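Local coordinates for beta-lactamase (Sphaerobacter thermophilus, PDB 4EWF), which probably hydrolyses the lactam ring of beta-lactam antibiotics, giving substituted beta-amino acids, at residues M139-L144 with W161-D166; D166-V171 with T236-V241. All blocks are in the same frame, centred on the assembly; numbering follows the deposited sequence.

Contact 1: residues M139-L144 with W161-D166; sequences MRDSNL and WATPDD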
# COMPACT_ATOMS: atom_id res chain seq x y z
N MSE A 139 -3.27 1.29 14.35
CA MSE A 139 -4.23 1.41 13.25
C MSE A 139 -5.63 1.00 13.70
O MSE A 139 -6.09 -0.12 13.42
CB MSE A 139 -3.77 0.56 12.05
CG MSE A 139 -2.40 0.97 11.51
SE MSE A 139 -1.60 -0.34 10.31
CE MSE A 139 -2.83 -0.29 8.82
N ARG A 140 -6.34 1.91 14.36
CA ARG A 140 -7.59 1.59 15.05
C ARG A 140 -8.80 1.26 14.16
O ARG A 140 -9.77 0.68 14.63
CB ARG A 140 -7.99 2.72 16.01
CG ARG A 140 -7.02 2.93 17.16
CD ARG A 140 -6.67 1.61 17.82
NE ARG A 140 -6.34 1.77 19.24
CZ ARG A 140 -7.22 1.67 20.23
NH1 ARG A 140 -8.50 1.41 19.97
NH2 ARG A 140 -6.83 1.83 21.49
N ASP A 141 -8.75 1.64 12.88
CA ASP A 141 -9.93 1.49 12.01
C ASP A 141 -9.68 0.60 10.80
O ASP A 141 -10.43 0.65 9.83
CB ASP A 141 -10.38 2.87 11.54
CG ASP A 141 -10.79 3.77 12.69
OD1 ASP A 141 -11.72 3.38 13.43
OD2 ASP A 141 -10.16 4.84 12.86
N SER A 142 -8.62 -0.19 10.85
CA SER A 142 -8.27 -1.05 9.73
C SER A 142 -8.28 -2.53 10.14
O SER A 142 -8.17 -2.85 11.32
CB SER A 142 -6.89 -0.67 9.20
OG SER A 142 -6.87 0.68 8.77
N ASN A 143 -8.37 -3.42 9.16
CA ASN A 143 -8.42 -4.85 9.49
C ASN A 143 -8.14 -5.71 8.27
O ASN A 143 -8.26 -5.25 7.12
CB ASN A 143 -9.81 -5.20 10.04
CG ASN A 143 -10.90 -5.10 8.96
OD1 ASN A 143 -11.22 -4.01 8.48
ND2 ASN A 143 -11.46 -6.25 8.55
N LEU A 144 -7.77 -6.96 8.52
CA LEU A 144 -7.79 -8.00 7.50
C LEU A 144 -8.72 -9.11 7.99
O LEU A 144 -8.45 -9.75 9.01
CB LEU A 144 -6.38 -8.56 7.27
CG LEU A 144 -6.35 -9.77 6.33
CD1 LEU A 144 -6.74 -9.32 4.94
CD2 LEU A 144 -4.98 -10.41 6.31
N TRP A 161 -11.23 -3.06 5.70
CA TRP A 161 -11.38 -1.60 5.73
C TRP A 161 -10.04 -0.93 6.00
O TRP A 161 -9.17 -1.50 6.65
CB TRP A 161 -12.41 -1.18 6.81
CG TRP A 161 -13.78 -1.74 6.53
CD1 TRP A 161 -14.42 -2.74 7.23
CD2 TRP A 161 -14.65 -1.38 5.46
NE1 TRP A 161 -15.64 -3.01 6.65
CE2 TRP A 161 -15.81 -2.19 5.56
CE3 TRP A 161 -14.57 -0.44 4.41
CZ2 TRP A 161 -16.89 -2.08 4.67
CZ3 TRP A 161 -15.64 -0.34 3.51
CH2 TRP A 161 -16.79 -1.16 3.65
N ALA A 162 -9.87 0.28 5.49
CA ALA A 162 -8.68 1.08 5.74
C ALA A 162 -9.07 2.53 5.99
O ALA A 162 -10.14 2.97 5.56
CB ALA A 162 -7.76 1.02 4.54
N THR A 163 -8.19 3.28 6.64
CA THR A 163 -8.29 4.73 6.58
C THR A 163 -6.94 5.26 6.13
O THR A 163 -5.92 4.64 6.36
CB THR A 163 -8.65 5.40 7.94
OG1 THR A 163 -7.56 5.26 8.84
CG2 THR A 163 -9.89 4.77 8.54
N PRO A 164 -6.94 6.43 5.46
CA PRO A 164 -5.66 7.02 5.07
C PRO A 164 -4.77 7.25 6.30
O PRO A 164 -3.57 6.94 6.25
CB PRO A 164 -6.07 8.36 4.41
CG PRO A 164 -7.52 8.16 3.98
CD PRO A 164 -8.10 7.25 5.06
N ASP A 165 -5.34 7.76 7.40
CA ASP A 165 -4.58 7.95 8.64
C ASP A 165 -3.85 6.68 9.08
O ASP A 165 -2.66 6.72 9.43
CB ASP A 165 -5.49 8.37 9.81
CG ASP A 165 -5.88 9.84 9.77
OD1 ASP A 165 -5.32 10.60 8.95
OD2 ASP A 165 -6.76 10.23 10.57
N ASP A 166 -4.57 5.57 9.10
CA ASP A 166 -4.00 4.30 9.53
C ASP A 166 -2.85 3.85 8.63
O ASP A 166 -1.83 3.36 9.10
CB ASP A 166 -5.07 3.20 9.56
CG ASP A 166 -5.97 3.29 10.80
OD1 ASP A 166 -5.81 4.25 11.59
OD2 ASP A 166 -6.85 2.41 10.96
O HOH W 1 -8.27 6.09 11.30
O HOH W 2 -6.95 -2.92 6.14

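Contact 2: residues D166-V171 with T236-V241; sequences DYALAV and TLVVAV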
# COMPACT_ATOMS: atom_id res chain seq x y z
N ASP A 166 -4.57 5.57 9.10
CA ASP A 166 -4.00 4.30 9.53
C ASP A 166 -2.85 3.85 8.63
O ASP A 166 -1.83 3.36 9.10
CB ASP A 166 -5.07 3.20 9.56
CG ASP A 166 -5.97 3.29 10.80
OD1 ASP A 166 -5.81 4.25 11.59
OD2 ASP A 166 -6.85 2.41 10.96
N TYR A 167 -3.03 3.99 7.32
CA TYR A 167 -2.00 3.52 6.39
C TYR A 167 -0.78 4.42 6.35
O TYR A 167 0.33 3.96 6.07
CB TYR A 167 -2.60 3.19 5.00
CG TYR A 167 -3.12 1.77 5.05
CD1 TYR A 167 -2.36 0.73 4.56
CD2 TYR A 167 -4.32 1.47 5.70
CE1 TYR A 167 -2.78 -0.58 4.65
CE2 TYR A 167 -4.76 0.14 5.81
CZ TYR A 167 -3.97 -0.88 5.28
OH TYR A 167 -4.37 -2.20 5.35
N ALA A 168 -0.96 5.69 6.70
CA ALA A 168 0.20 6.56 6.87
C ALA A 168 1.01 6.10 8.10
O ALA A 168 2.24 6.05 8.05
CB ALA A 168 -0.23 8.03 6.98
N LEU A 169 0.33 5.73 9.19
CA LEU A 169 1.05 5.21 10.35
C LEU A 169 1.87 3.98 9.96
O LEU A 169 2.99 3.79 10.43
CB LEU A 169 0.10 4.82 11.49
CG LEU A 169 -0.71 5.94 12.12
CD1 LEU A 169 -1.73 5.36 13.10
CD2 LEU A 169 0.22 6.97 12.80
N ALA A 170 1.30 3.14 9.11
CA ALA A 170 1.97 1.90 8.71
C ALA A 170 3.28 2.21 8.00
O ALA A 170 4.32 1.61 8.29
CB ALA A 170 1.06 1.05 7.81
N VAL A 171 3.23 3.12 7.04
CA VAL A 171 4.44 3.49 6.30
C VAL A 171 5.44 4.16 7.24
O VAL A 171 6.64 3.91 7.15
CB VAL A 171 4.12 4.44 5.11
CG1 VAL A 171 5.41 4.91 4.42
CG2 VAL A 171 3.19 3.76 4.12
N THR A 236 11.83 12.60 3.25
CA THR A 236 10.87 11.60 2.79
C THR A 236 9.42 12.05 2.95
O THR A 236 9.03 12.57 3.99
CB THR A 236 11.04 10.26 3.55
OG1 THR A 236 12.33 9.72 3.25
CG2 THR A 236 9.97 9.25 3.13
N LEU A 237 8.64 11.85 1.89
CA LEU A 237 7.22 12.15 1.90
C LEU A 237 6.41 10.86 2.12
O LEU A 237 6.60 9.87 1.41
CB LEU A 237 6.82 12.75 0.55
CG LEU A 237 5.38 13.22 0.46
CD1 LEU A 237 5.25 14.53 1.23
CD2 LEU A 237 4.97 13.42 -0.99
N VAL A 238 5.51 10.85 3.10
CA VAL A 238 4.62 9.69 3.26
C VAL A 238 3.28 9.99 2.60
O VAL A 238 2.69 11.04 2.85
CB VAL A 238 4.40 9.32 4.74
CG1 VAL A 238 3.37 8.21 4.87
CG2 VAL A 238 5.73 8.91 5.38
N VAL A 239 2.79 9.07 1.78
CA VAL A 239 1.57 9.28 1.02
C VAL A 239 0.59 8.11 1.12
O VAL A 239 0.89 7.00 0.71
CB VAL A 239 1.89 9.53 -0.47
CG1 VAL A 239 0.59 9.67 -1.29
CG2 VAL A 239 2.79 10.76 -0.61
N ALA A 240 -0.59 8.36 1.68
CA ALA A 240 -1.64 7.35 1.70
C ALA A 240 -2.91 7.95 1.09
O ALA A 240 -3.56 8.80 1.68
CB ALA A 240 -1.89 6.87 3.14
N VAL A 241 -3.22 7.54 -0.13
CA VAL A 241 -4.39 8.08 -0.82
C VAL A 241 -5.33 6.95 -1.21
O VAL A 241 -4.91 5.97 -1.82
CB VAL A 241 -3.98 8.86 -2.08
CG1 VAL A 241 -5.21 9.36 -2.83
CG2 VAL A 241 -3.08 10.02 -1.68

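Contact 1: residues M139-L144 with W161-D166
The carboxylate of Asp-166 is sandwiched between Met-139, present as selenomethionine, and Thr-163. Met-139 CA stands 3.5 Å from Asp-166 CG over one face, with Met-139 CB beside it, while Thr-163 OG1 lies under the opposite face. The rim is gripped at OD2. Asp-141 N donates to the syn lone pair of Asp-166 OD2 (2.8 Å), and the hydroxyl of Ser-142 reaches the anti lone pair of the same atom, OG to OD2 being 2.8 Å. The carboxylate thus secures the type I beta turn from Met-139 to Ser-142. The 16 residues between the segments probably correspond to the omega loop of class A beta-lactamases, whose base would be closed here. With chi1 at -60°, Ser-142 OG sits beside its own backbone N and faces OD2.

The helix entered at Pro-164 is N-capped by Thr-163, whose OG1 accepts from Asp-166 N. A water accepts a hydrogen bond from Thr-163 OG1 and donates to Asp-166 OD1 and Asp-141 OD2. The two acidic groups come within 4.5 Å at Asp-141 OD2 and Asp-166 OD2; their proximity would tend to favour protonation, which the helix start and the donors around OD2 probably offset. Beside the water, Asp-141 CB packs on Thr-163 CG2.

Farther along, the two segments are bonded to each other at Asn-143 and Trp-161. Their side chains run side by side, the amide and indole planes 39° apart, with Asn-143 OD1 oblique to the ring. Asn-143 ND2 is held by Ser-145 OG and Glu-159 O, which fixes the amide flip. Asn-143 N donates to Trp-161 O (3.3 Å), and Trp-161 N returns a bond to Asn-143 OD1 (2.9 Å) from above the amide plane, nearly straight at 163°.

Contact 2: residues D166-V171 with T236-V241
Val-238 points from strand 235-244 toward helix 164-175, where Val-171 and Ala-168 receive it. Its CB branches into two methyls. CG1, anti to the backbone N (chi1 174°), meets Val-171 CB at 3.9 Å and Val-171 CG1 at the same separation. CG1 also lies near the carbonyl oxygen of Ala-168 and 4.2 Å from Ala-168 CB. CG2 touches that same Val-171 CG1 methyl, at 4.1 Å, so both branches of Val-238 bear on it. The two side chains overlap with opposed directions, each reaching past the other.

Two residues on, Ala-240 faces the helix again. Its CB fits against the backbone, 3.9 Å from Ala-168 N, and touches Tyr-167 CB at 4.2 Å. The short alanines let the helix segment approach the strand to 7.6 Å between axes, the two running at 146°. This is helix-on-sheet packing against the middle strand of the five-stranded antiparallel sheet, part of the alpha-beta-alpha sandwich; helix 249-266 covers the other face through Val-239. No hydrogen bond spans the segments, so this buried interface depends on the fit of methyl groups against each other and against the helix backbone.

Overall arrangement
Contact 1 and contact 2 follow one another along the chain and have their centres 12 Å apart, joined through helix 164-175. Asp-166 belongs to both: its side chain serves the loop before the helix, while the next turn of the same helix lies on strand 235-244 of the antiparallel sheet. Tyr-167 spans the junction, its CE2 touching Ala-162 CB at 3.4 Å and packing on Met-139 CE as well. Pro-164 O also approaches Ala-240 CB at 3.5 Å. One helix is thus held at its start by polar bonds and along the following residues by apolar packing on the sheet; contact 1 also joins the two ends of the probable omega loop.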